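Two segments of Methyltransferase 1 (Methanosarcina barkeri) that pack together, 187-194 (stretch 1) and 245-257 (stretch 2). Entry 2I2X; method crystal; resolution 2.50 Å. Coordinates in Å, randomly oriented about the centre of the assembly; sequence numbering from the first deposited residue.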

ATOM      1  N   SER A 187     -26.320 -12.013 -20.856  1.00  8.21           N
ATOM      2  CA  SER A 187     -24.852 -12.141 -20.865  1.00  8.08           C
ATOM      3  C   SER A 187     -24.294 -12.843 -19.657  1.00  7.17           C
ATOM      4  O   SER A 187     -23.524 -13.792 -19.783  1.00  7.10           O
ATOM      5  CB  SER A 187     -24.150 -10.779 -21.021  1.00  8.05           C
ATOM      6  OG  SER A 187     -24.671  -9.841 -20.120  1.00  9.31           O
ATOM      7  N   ILE A 188     -24.719 -12.407 -18.485  1.00  6.95           N
ATOM      8  CA  ILE A 188     -24.147 -12.940 -17.255  1.00  7.37           C
ATOM      9  C   ILE A 188     -24.852 -14.232 -16.841  1.00  7.46           C
ATOM     10  O   ILE A 188     -24.234 -15.293 -16.685  1.00  7.73           O
ATOM     11  CB  ILE A 188     -24.223 -11.887 -16.073  1.00  7.40           C
ATOM     12  CG1 ILE A 188     -23.613 -10.536 -16.489  1.00  6.62           C
ATOM     13  CG2 ILE A 188     -23.616 -12.450 -14.824  1.00  5.18           C
ATOM     14  CD1 ILE A 188     -23.890  -9.410 -15.503  1.00  4.08           C
ATOM     15  N   GLY A 189     -26.152 -14.125 -16.634  1.00  7.78           N
ATOM     16  CA  GLY A 189     -26.949 -15.272 -16.190  1.00  8.47           C
ATOM     17  C   GLY A 189     -26.988 -16.427 -17.183  1.00  8.24           C
ATOM     18  O   GLY A 189     -26.814 -17.564 -16.793  1.00  8.23           O
ATOM     19  N   CYS A 190     -27.177 -16.150 -18.467  1.00  7.74           N
ATOM     20  CA  CYS A 190     -27.359 -17.256 -19.407  1.00  7.56           C
ATOM     21  C   CYS A 190     -26.069 -17.674 -20.099  1.00  7.42           C
ATOM     22  O   CYS A 190     -25.566 -18.790 -19.882  1.00  5.33           O
ATOM     23  CB  CYS A 190     -28.486 -16.939 -20.392  1.00  7.26           C
ATOM     24  SG  CYS A 190     -30.030 -16.487 -19.501  1.00  8.07           S
ATOM     25  N   LEU A 191     -25.514 -16.772 -20.913  1.00  8.10           N
ATOM     26  CA  LEU A 191     -24.329 -17.128 -21.653  1.00  8.98           C
ATOM     27  C   LEU A 191     -23.253 -17.497 -20.654  1.00  9.97           C
ATOM     28  O   LEU A 191     -22.677 -18.596 -20.743  1.00 11.29           O
ATOM     29  CB  LEU A 191     -23.876 -16.007 -22.557  1.00  8.98           C
ATOM     30  CG  LEU A 191     -24.849 -15.467 -23.602  1.00 10.36           C
ATOM     31  CD1 LEU A 191     -24.155 -14.360 -24.395  1.00  9.33           C
ATOM     32  CD2 LEU A 191     -25.388 -16.564 -24.550  1.00 10.34           C
ATOM     33  N   GLY A 192     -23.024 -16.622 -19.668  1.00 10.11           N
ATOM     34  CA  GLY A 192     -22.046 -16.884 -18.614  1.00  9.68           C
ATOM     35  C   GLY A 192     -22.171 -18.267 -18.007  1.00  9.83           C
ATOM     36  O   GLY A 192     -21.196 -18.999 -17.899  1.00 10.28           O
ATOM     37  N   SER A 193     -23.376 -18.628 -17.588  1.00 10.03           N
ATOM     38  CA  SER A 193     -23.594 -19.922 -16.942  1.00 10.06           C
ATOM     39  C   SER A 193     -23.265 -21.125 -17.863  1.00 10.42           C
ATOM     40  O   SER A 193     -22.692 -22.136 -17.425  1.00  9.99           O
ATOM     41  CB  SER A 193     -25.038 -19.997 -16.433  1.00 10.41           C
ATOM     42  OG  SER A 193     -25.260 -19.132 -15.299  1.00  9.20           O
ATOM     43  N   ILE A 194     -23.607 -21.001 -19.141  1.00 10.35           N
ATOM     44  CA  ILE A 194     -23.367 -22.080 -20.090  1.00 10.68           C
ATOM     45  C   ILE A 194     -21.834 -22.302 -20.248  1.00 10.82           C
ATOM     46  O   ILE A 194     -21.351 -23.435 -20.208  1.00 10.56           O
ATOM     47  CB  ILE A 194     -24.109 -21.795 -21.471  1.00 10.97           C
ATOM     48  CG1 ILE A 194     -25.623 -21.933 -21.333  1.00 10.31           C
ATOM     49  CG2 ILE A 194     -23.630 -22.692 -22.578  1.00  9.74           C
ATOM     50  CD1 ILE A 194     -26.381 -20.985 -22.236  1.00  9.30           C
TER
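Stretch 2 (245-257) IARAISAPRSLVA

Both stretches are helical and belong to longer helices. Their N-to-C directions differ by 16° (signed crossing angle -16°), so stretch 2 runs nearly parallel to stretch 1, with an axial closest approach of 8.1 Å. The backbone register is read from two nearest CA pairs, I188 with S250 at 6.1 Å and S193 with R253 at 4.7 Å. No hydrogen bond crosses the interface; packing accounts for the 363 Å² buried.

Along stretch 1, I188 is the knob, its side chain (chi1 m, chi2 t) seated among A246, I249, S250 and R253. I188 CD1 lies 4.2 Å from A246 CB, I188 CB 3.8 Å from I249 CG2, and I188 CG2 3.7 Å from S250 CA. The backbone also takes part, I188 O lying 3.4 Å from R253 CB.

At G189, N comes within 3.5 Å of I249 CG2. A wider pi-type turn spans S187 to G192, where G192 N bonds to S187 O at 2.9 Å. G192 C is 3.9 Å from R253 CG; an ideal CB on G192 would fall only 3.0 Å from that CG.

S193 OG donates to G189 O (2.7 Å) within its own helix, yet still lies 3.5 Å from R253 CA. S193 O then meets V256 CG1 at 3.8 Å, extending the contact one turn past P252, where the stretch 2 helix is kinked.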

ATOM      1  N   ILE A 245     -27.396  -4.749  -9.405  1.00  8.94           N
ATOM      2  CA  ILE A 245     -28.170  -5.744 -10.140  1.00  8.66           C
ATOM      3  C   ILE A 245     -27.217  -6.681 -10.878  1.00  8.81           C
ATOM      4  O   ILE A 245     -27.314  -7.911 -10.734  1.00  9.64           O
ATOM      5  CB  ILE A 245     -29.177  -5.105 -11.084  1.00  9.15           C
ATOM      6  CG1 ILE A 245     -30.252  -4.366 -10.282  1.00  9.31           C
ATOM      7  CG2 ILE A 245     -29.859  -6.173 -11.953  1.00  9.27           C
ATOM      8  CD1 ILE A 245     -31.114  -3.482 -11.130  1.00  9.43           C
ATOM      9  N   ALA A 246     -26.280  -6.112 -11.639  1.00  8.33           N
ATOM     10  CA  ALA A 246     -25.252  -6.928 -12.304  1.00  7.89           C
ATOM     11  C   ALA A 246     -24.595  -7.877 -11.304  1.00  7.60           C
ATOM     12  O   ALA A 246     -24.391  -9.042 -11.623  1.00  8.10           O
ATOM     13  CB  ALA A 246     -24.207  -6.071 -13.027  1.00  7.32           C
ATOM     14  N   ARG A 247     -24.330  -7.400 -10.086  1.00  6.78           N
ATOM     15  CA  ARG A 247     -23.744  -8.252  -9.049  1.00  6.88           C
ATOM     16  C   ARG A 247     -24.621  -9.417  -8.623  1.00  7.20           C
ATOM     17  O   ARG A 247     -24.134 -10.544  -8.454  1.00  8.11           O
ATOM     18  CB  ARG A 247     -23.369  -7.451  -7.806  1.00  6.28           C
ATOM     19  CG  ARG A 247     -22.660  -8.289  -6.762  1.00  6.27           C
ATOM     20  CD  ARG A 247     -21.241  -8.639  -7.180  1.00  7.13           C
ATOM     21  NE  ARG A 247     -20.405  -7.435  -7.297  1.00 11.00           N
ATOM     22  CZ  ARG A 247     -19.195  -7.402  -7.853  1.00  9.75           C
ATOM     23  NH1 ARG A 247     -18.652  -8.524  -8.329  1.00  8.17           N
ATOM     24  NH2 ARG A 247     -18.532  -6.245  -7.931  1.00  7.37           N
ATOM     25  N   ALA A 248     -25.896  -9.137  -8.424  1.00  7.19           N
ATOM     26  CA  ALA A 248     -26.845 -10.154  -8.033  1.00  8.41           C
ATOM     27  C   ALA A 248     -26.915 -11.295  -9.058  1.00  9.08           C
ATOM     28  O   ALA A 248     -26.896 -12.460  -8.692  1.00  9.96           O
ATOM     29  CB  ALA A 248     -28.214  -9.521  -7.814  1.00  8.37           C
ATOM     30  N   ILE A 249     -26.958 -10.950 -10.343  1.00  9.57           N
ATOM     31  CA  ILE A 249     -26.987 -11.937 -11.450  1.00  9.01           C
ATOM     32  C   ILE A 249     -25.698 -12.761 -11.540  1.00  8.73           C
ATOM     33  O   ILE A 249     -25.716 -13.914 -12.033  1.00  7.88           O
ATOM     34  CB  ILE A 249     -27.257 -11.208 -12.816  1.00  9.11           C
ATOM     35  CG1 ILE A 249     -28.483 -10.285 -12.658  1.00 11.07           C
ATOM     36  CG2 ILE A 249     -27.383 -12.200 -13.972  1.00  6.78           C
ATOM     37  CD1 ILE A 249     -29.068  -9.657 -13.956  1.00 12.29           C
ATOM     38  N   SER A 250     -24.582 -12.179 -11.067  1.00  7.72           N
ATOM     39  CA  SER A 250     -23.276 -12.839 -11.207  1.00  6.94           C
ATOM     40  C   SER A 250     -23.225 -13.996 -10.255  1.00  6.90           C
ATOM     41  O   SER A 250     -22.534 -14.987 -10.505  1.00  7.32           O
ATOM     42  CB  SER A 250     -22.117 -11.885 -10.923  1.00  7.22           C
ATOM     43  OG  SER A 250     -22.061 -11.533  -9.539  1.00  7.25           O
ATOM     44  N   ALA A 251     -23.972 -13.875  -9.159  1.00  6.45           N
ATOM     45  CA  ALA A 251     -23.991 -14.925  -8.132  1.00  6.59           C
ATOM     46  C   ALA A 251     -24.323 -16.335  -8.692  1.00  6.92           C
ATOM     47  O   ALA A 251     -23.524 -17.255  -8.516  1.00  7.71           O
ATOM     48  CB  ALA A 251     -24.914 -14.542  -6.974  1.00  5.24           C
ATOM     49  N   PRO A 252     -25.492 -16.516  -9.355  1.00  7.09           N
ATOM     50  CA  PRO A 252     -25.735 -17.864  -9.961  1.00  7.36           C
ATOM     51  C   PRO A 252     -24.831 -18.210 -11.144  1.00  7.33           C
ATOM     52  O   PRO A 252     -24.565 -19.387 -11.386  1.00  7.26           O
ATOM     53  CB  PRO A 252     -27.211 -17.831 -10.384  1.00  7.04           C
ATOM     54  CG  PRO A 252     -27.554 -16.370 -10.471  1.00  8.48           C
ATOM     55  CD  PRO A 252     -26.632 -15.597  -9.538  1.00  6.08           C
ATOM     56  N   ARG A 253     -24.346 -17.215 -11.878  1.00  7.98           N
ATOM     57  CA  ARG A 253     -23.311 -17.503 -12.865  1.00  8.43           C
ATOM     58  C   ARG A 253     -22.071 -18.135 -12.198  1.00  8.66           C
ATOM     59  O   ARG A 253     -21.618 -19.208 -12.618  1.00  7.88           O
ATOM     60  CB  ARG A 253     -22.929 -16.257 -13.666  1.00  8.85           C
ATOM     61  CG  ARG A 253     -21.667 -16.439 -14.589  1.00 10.35           C
ATOM     62  CD  ARG A 253     -20.352 -16.138 -13.821  1.00  9.63           C
ATOM     63  NE  ARG A 253     -19.179 -16.018 -14.684  1.00  8.28           N
ATOM     64  CZ  ARG A 253     -17.915 -16.106 -14.261  1.00  4.70           C
ATOM     65  NH1 ARG A 253     -17.661 -16.351 -12.988  1.00  2.00           N
ATOM     66  NH2 ARG A 253     -16.904 -15.983 -15.132  1.00  2.75           N
ATOM     67  N   SER A 254     -21.548 -17.492 -11.146  1.00  8.26           N
ATOM     68  CA  SER A 254     -20.318 -17.971 -10.518  1.00  8.22           C
ATOM     69  C   SER A 254     -20.570 -19.260  -9.744  1.00  7.87           C
ATOM     70  O   SER A 254     -19.685 -20.101  -9.633  1.00  7.72           O
ATOM     71  CB  SER A 254     -19.684 -16.893  -9.637  1.00  8.53           C
ATOM     72  OG  SER A 254     -19.231 -15.794 -10.438  1.00 10.07           O
ATOM     73  N   LEU A 255     -21.791 -19.428  -9.251  1.00  7.33           N
ATOM     74  CA  LEU A 255     -22.181 -20.658  -8.585  1.00  7.45           C
ATOM     75  C   LEU A 255     -21.917 -21.928  -9.417  1.00  7.71           C
ATOM     76  O   LEU A 255     -21.680 -22.994  -8.856  1.00  8.69           O
ATOM     77  CB  LEU A 255     -23.649 -20.577  -8.174  1.00  7.14           C
ATOM     78  CG  LEU A 255     -24.271 -21.827  -7.543  1.00  8.35           C
ATOM     79  CD1 LEU A 255     -23.679 -22.122  -6.187  1.00  8.74           C
ATOM     80  CD2 LEU A 255     -25.786 -21.712  -7.427  1.00  8.53           C
ATOM     81  N   VAL A 256     -21.946 -21.803 -10.747  1.00  7.68           N
ATOM     82  CA  VAL A 256     -21.792 -22.942 -11.659  1.00  7.39           C
ATOM     83  C   VAL A 256     -20.475 -23.713 -11.469  1.00  8.03           C
ATOM     84  O   VAL A 256     -20.464 -24.954 -11.506  1.00  8.70           O
ATOM     85  CB  VAL A 256     -21.990 -22.535 -13.182  1.00  7.65           C
ATOM     86  CG1 VAL A 256     -21.660 -23.676 -14.099  1.00  6.48           C
ATOM     87  CG2 VAL A 256     -23.409 -22.052 -13.453  1.00  4.61           C
ATOM     88  N   ALA A 257     -19.376 -22.985 -11.269  1.00  7.96           N
ATOM     89  CA  ALA A 257     -18.082 -23.598 -10.989  1.00  7.90           C
ATOM     90  C   ALA A 257     -18.188 -24.713  -9.928  1.00  7.91           C
ATOM     91  O   ALA A 257     -17.623 -25.808 -10.085  1.00  7.19           O
ATOM     92  CB  ALA A 257     -17.097 -22.531 -10.558  1.00  7.84           C
TER